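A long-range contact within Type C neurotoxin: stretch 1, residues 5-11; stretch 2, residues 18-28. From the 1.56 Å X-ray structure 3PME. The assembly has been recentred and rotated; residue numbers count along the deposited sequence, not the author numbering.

Stretch 1 (5-11) SKILSLQ
Stretch 2 (18-28) VDTSGYNAEVR

L10 and Q11 pair with D19 and V18 as antiparallel strands. Beyond D19 the chain runs on past S9 to K6, then turns so that A25 and V27 come back beside L8 and L10. Together the stretches bury 506 Å², summed over both sides. Q11, T20 and I7 cover the most surface.

Q11 pairs with V18 in a hydrogen-bonded bridge, with CA atoms 5.6 Å apart. Q11 N donates to V18 O and V18 N donates to Q11 O, both at 2.9 Å. L10 and D19 form the next, non-hydrogen-bonded pair, with CA atoms 4.7 Å apart. Here L10 CA lies 3.4 Å from V18 O and D19 CA lies 3.3 Å from S9 O, both as CA-H...O contacts. The backbone is extended: phi/psi is -137/155 at Q11, -82/114 at L10, -140/168 at V18 and -92/119 at D19.

Q11 and V18 share one sheet face; L10 and D19 share the other. The Q11 side chain (chi1 m, chi2 t, chi3 146°) is long enough to reach T20. Q11 NE2 lies 2.9 Å from T20 OG1, but the angle is poor for a hydrogen bond.

T20 leaves the strand at phi/psi -104/13, and its CA-to-CB bond points toward stretch 1. T20 N donates to S9 O at 2.9 Å. Its chi1 is p, and OG1 sits 3.6 Å from S9 CB. Water 1 links T20 OG1 (3.0 Å) to K6 NZ (3.1 Å, weak).

D19 (chi1 t, chi2 28°) is buried, but its carboxylate is well supplied with donors. OD1 accepts from S9 N at 3.0 Å, and from S21 N and S21 OG at 2.9 Å each. OD2 accepts from A25 N at 2.9 Å. An acidic side chain suits this place because it ties the turn to the strand. Water 3 donates to D19 OD2 (2.8 Å) and I7 O (2.7 Å), filling the gap between them.

I7 lies at the corner of its chain, at phi/psi -107/-5, with chi1 and chi2 both p. Its CG2 packs 4.0 Å from Y23 CE2. The Y23 ring (chi1 m, chi2 -86°) also meets K6 O at its edge, with CE2 3.4 Å from that oxygen.

Two leucines supply further apolar contacts. L8 (chi1 t, chi2 p) brings CD1 to 3.9 Å from A25 CB. L10 (chi1 m, chi2 t) brings CD2 to 3.8 Å from V27 CG2. G22, at phi/psi 106/-12, suits the turn because a CB would jam against the carbonyl O of S21.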

# COMPACT_ATOMS: atom_id res chain seq x y z
N SER A 5 -18.96 16.65 -9.63
CA SER A 5 -19.34 15.77 -10.73
C SER A 5 -19.47 14.32 -10.29
O SER A 5 -19.66 13.43 -11.10
CB SER A 5 -18.31 15.87 -11.86
OG SER A 5 -17.03 15.45 -11.41
N LYS A 6 -19.37 14.09 -8.98
CA LYS A 6 -19.48 12.74 -8.45
C LYS A 6 -20.95 12.30 -8.48
O LYS A 6 -21.80 12.93 -7.85
CB LYS A 6 -18.93 12.70 -7.02
CG LYS A 6 -18.55 11.32 -6.54
CD LYS A 6 -17.47 11.39 -5.45
CE LYS A 6 -17.87 12.32 -4.33
NZ LYS A 6 -16.89 12.27 -3.19
N ILE A 7 -21.25 11.23 -9.21
CA ILE A 7 -22.62 10.72 -9.27
C ILE A 7 -22.80 9.42 -8.47
O ILE A 7 -23.90 8.91 -8.35
CB ILE A 7 -23.14 10.58 -10.72
CG1 ILE A 7 -22.29 9.60 -11.53
CG2 ILE A 7 -23.19 11.94 -11.40
CD1 ILE A 7 -22.66 8.16 -11.30
N LEU A 8 -21.69 8.90 -7.95
CA LEU A 8 -21.74 7.75 -7.05
C LEU A 8 -20.50 7.79 -6.18
O LEU A 8 -19.40 7.99 -6.68
CB LEU A 8 -21.81 6.43 -7.82
CG LEU A 8 -21.79 5.18 -6.94
CD1 LEU A 8 -23.07 5.09 -6.13
CD2 LEU A 8 -21.63 3.93 -7.79
N SER A 9 -20.68 7.65 -4.87
CA SER A 9 -19.55 7.64 -3.96
C SER A 9 -19.87 6.69 -2.81
O SER A 9 -20.64 7.02 -1.90
CB SER A 9 -19.28 9.06 -3.44
OG SER A 9 -18.05 9.11 -2.73
N LEU A 10 -19.28 5.49 -2.85
CA LEU A 10 -19.53 4.51 -1.80
C LEU A 10 -18.64 4.83 -0.61
O LEU A 10 -17.41 4.75 -0.69
CB LEU A 10 -19.28 3.09 -2.29
CG LEU A 10 -20.11 2.63 -3.49
CD1 LEU A 10 -19.72 1.19 -3.84
CD2 LEU A 10 -21.61 2.73 -3.19
N GLN A 11 -19.27 5.21 0.49
CA GLN A 11 -18.53 5.56 1.69
C GLN A 11 -19.21 4.96 2.90
O GLN A 11 -20.41 4.68 2.89
CB GLN A 11 -18.42 7.08 1.83
CG GLN A 11 -17.61 7.73 0.73
CD GLN A 11 -17.34 9.19 0.99
OE1 GLN A 11 -16.28 9.72 0.63
NE2 GLN A 11 -18.29 9.86 1.63
N VAL A 18 -22.74 3.19 2.05
CA VAL A 18 -23.85 3.88 1.42
C VAL A 18 -23.33 4.82 0.34
O VAL A 18 -22.13 5.08 0.26
CB VAL A 18 -24.66 4.71 2.45
CG1 VAL A 18 -25.08 3.84 3.63
CG2 VAL A 18 -23.85 5.90 2.93
N ASP A 19 -24.23 5.32 -0.49
CA ASP A 19 -23.86 6.31 -1.49
C ASP A 19 -24.04 7.71 -0.91
O ASP A 19 -25.15 8.10 -0.56
CB ASP A 19 -24.72 6.14 -2.75
CG ASP A 19 -24.52 7.26 -3.75
OD1 ASP A 19 -23.43 7.87 -3.79
OD2 ASP A 19 -25.48 7.55 -4.49
N THR A 20 -22.94 8.46 -0.84
CA THR A 20 -22.95 9.80 -0.26
C THR A 20 -22.90 10.90 -1.31
O THR A 20 -22.66 12.06 -0.99
CB THR A 20 -21.72 10.00 0.65
OG1 THR A 20 -20.53 9.82 -0.14
CG2 THR A 20 -21.74 9.01 1.81
N SER A 21 -23.12 10.53 -2.57
CA SER A 21 -22.98 11.48 -3.67
C SER A 21 -24.07 12.54 -3.68
O SER A 21 -23.91 13.60 -4.28
CB SER A 21 -22.99 10.74 -5.01
OG SER A 21 -24.27 10.18 -5.28
N GLY A 22 -25.18 12.23 -3.02
CA GLY A 22 -26.35 13.10 -3.04
C GLY A 22 -27.44 12.52 -3.91
O GLY A 22 -28.58 12.98 -3.87
N TYR A 23 -27.10 11.50 -4.70
CA TYR A 23 -28.06 10.87 -5.60
C TYR A 23 -28.69 9.62 -5.01
O TYR A 23 -29.50 8.97 -5.65
CB TYR A 23 -27.41 10.56 -6.95
CG TYR A 23 -26.93 11.78 -7.69
CD1 TYR A 23 -27.79 12.51 -8.51
CD2 TYR A 23 -25.63 12.23 -7.55
CE1 TYR A 23 -27.36 13.63 -9.18
CE2 TYR A 23 -25.18 13.35 -8.22
CZ TYR A 23 -26.05 14.05 -9.03
OH TYR A 23 -25.60 15.17 -9.70
N ASN A 24 -28.31 9.29 -3.78
CA ASN A 24 -28.96 8.23 -3.01
C ASN A 24 -29.16 6.89 -3.73
O ASN A 24 -30.25 6.32 -3.71
CB ASN A 24 -30.30 8.72 -2.46
CG ASN A 24 -30.13 9.77 -1.38
OD1 ASN A 24 -30.40 10.95 -1.60
ND2 ASN A 24 -29.68 9.34 -0.20
N ALA A 25 -28.11 6.37 -4.36
CA ALA A 25 -28.22 5.06 -4.98
C ALA A 25 -28.57 4.03 -3.92
O ALA A 25 -28.20 4.19 -2.75
CB ALA A 25 -26.91 4.68 -5.68
N GLU A 26 -29.28 2.98 -4.31
CA GLU A 26 -29.50 1.86 -3.41
C GLU A 26 -28.24 1.00 -3.35
O GLU A 26 -27.68 0.62 -4.38
CB GLU A 26 -30.67 1.00 -3.88
CG GLU A 26 -30.82 -0.28 -3.07
CD GLU A 26 -31.82 -1.25 -3.67
OE1 GLU A 26 -32.44 -0.92 -4.71
OE2 GLU A 26 -31.99 -2.34 -3.10
N VAL A 27 -27.79 0.69 -2.14
CA VAL A 27 -26.63 -0.15 -1.94
C VAL A 27 -27.03 -1.33 -1.06
O VAL A 27 -27.28 -1.17 0.13
CB VAL A 27 -25.48 0.63 -1.26
CG1 VAL A 27 -24.27 -0.27 -1.03
CG2 VAL A 27 -25.11 1.85 -2.09
N ARG A 28 -27.11 -2.51 -1.66
CA ARG A 28 -27.51 -3.69 -0.92
C ARG A 28 -26.37 -4.69 -0.83
O ARG A 28 -25.73 -5.00 -1.83
CB ARG A 28 -28.73 -4.36 -1.56
CG ARG A 28 -29.22 -5.57 -0.78
CD ARG A 28 -30.49 -6.15 -1.38
NE ARG A 28 -30.24 -6.94 -2.58
CZ ARG A 28 -30.49 -6.52 -3.82
NH1 ARG A 28 -31.00 -5.31 -4.03
NH2 ARG A 28 -30.23 -7.31 -4.85
O HOH W 1 -19.49 12.27 -1.56
O HOH W 2 -21.80 14.78 -5.80
O HOH W 3 -25.81 7.32 -7.22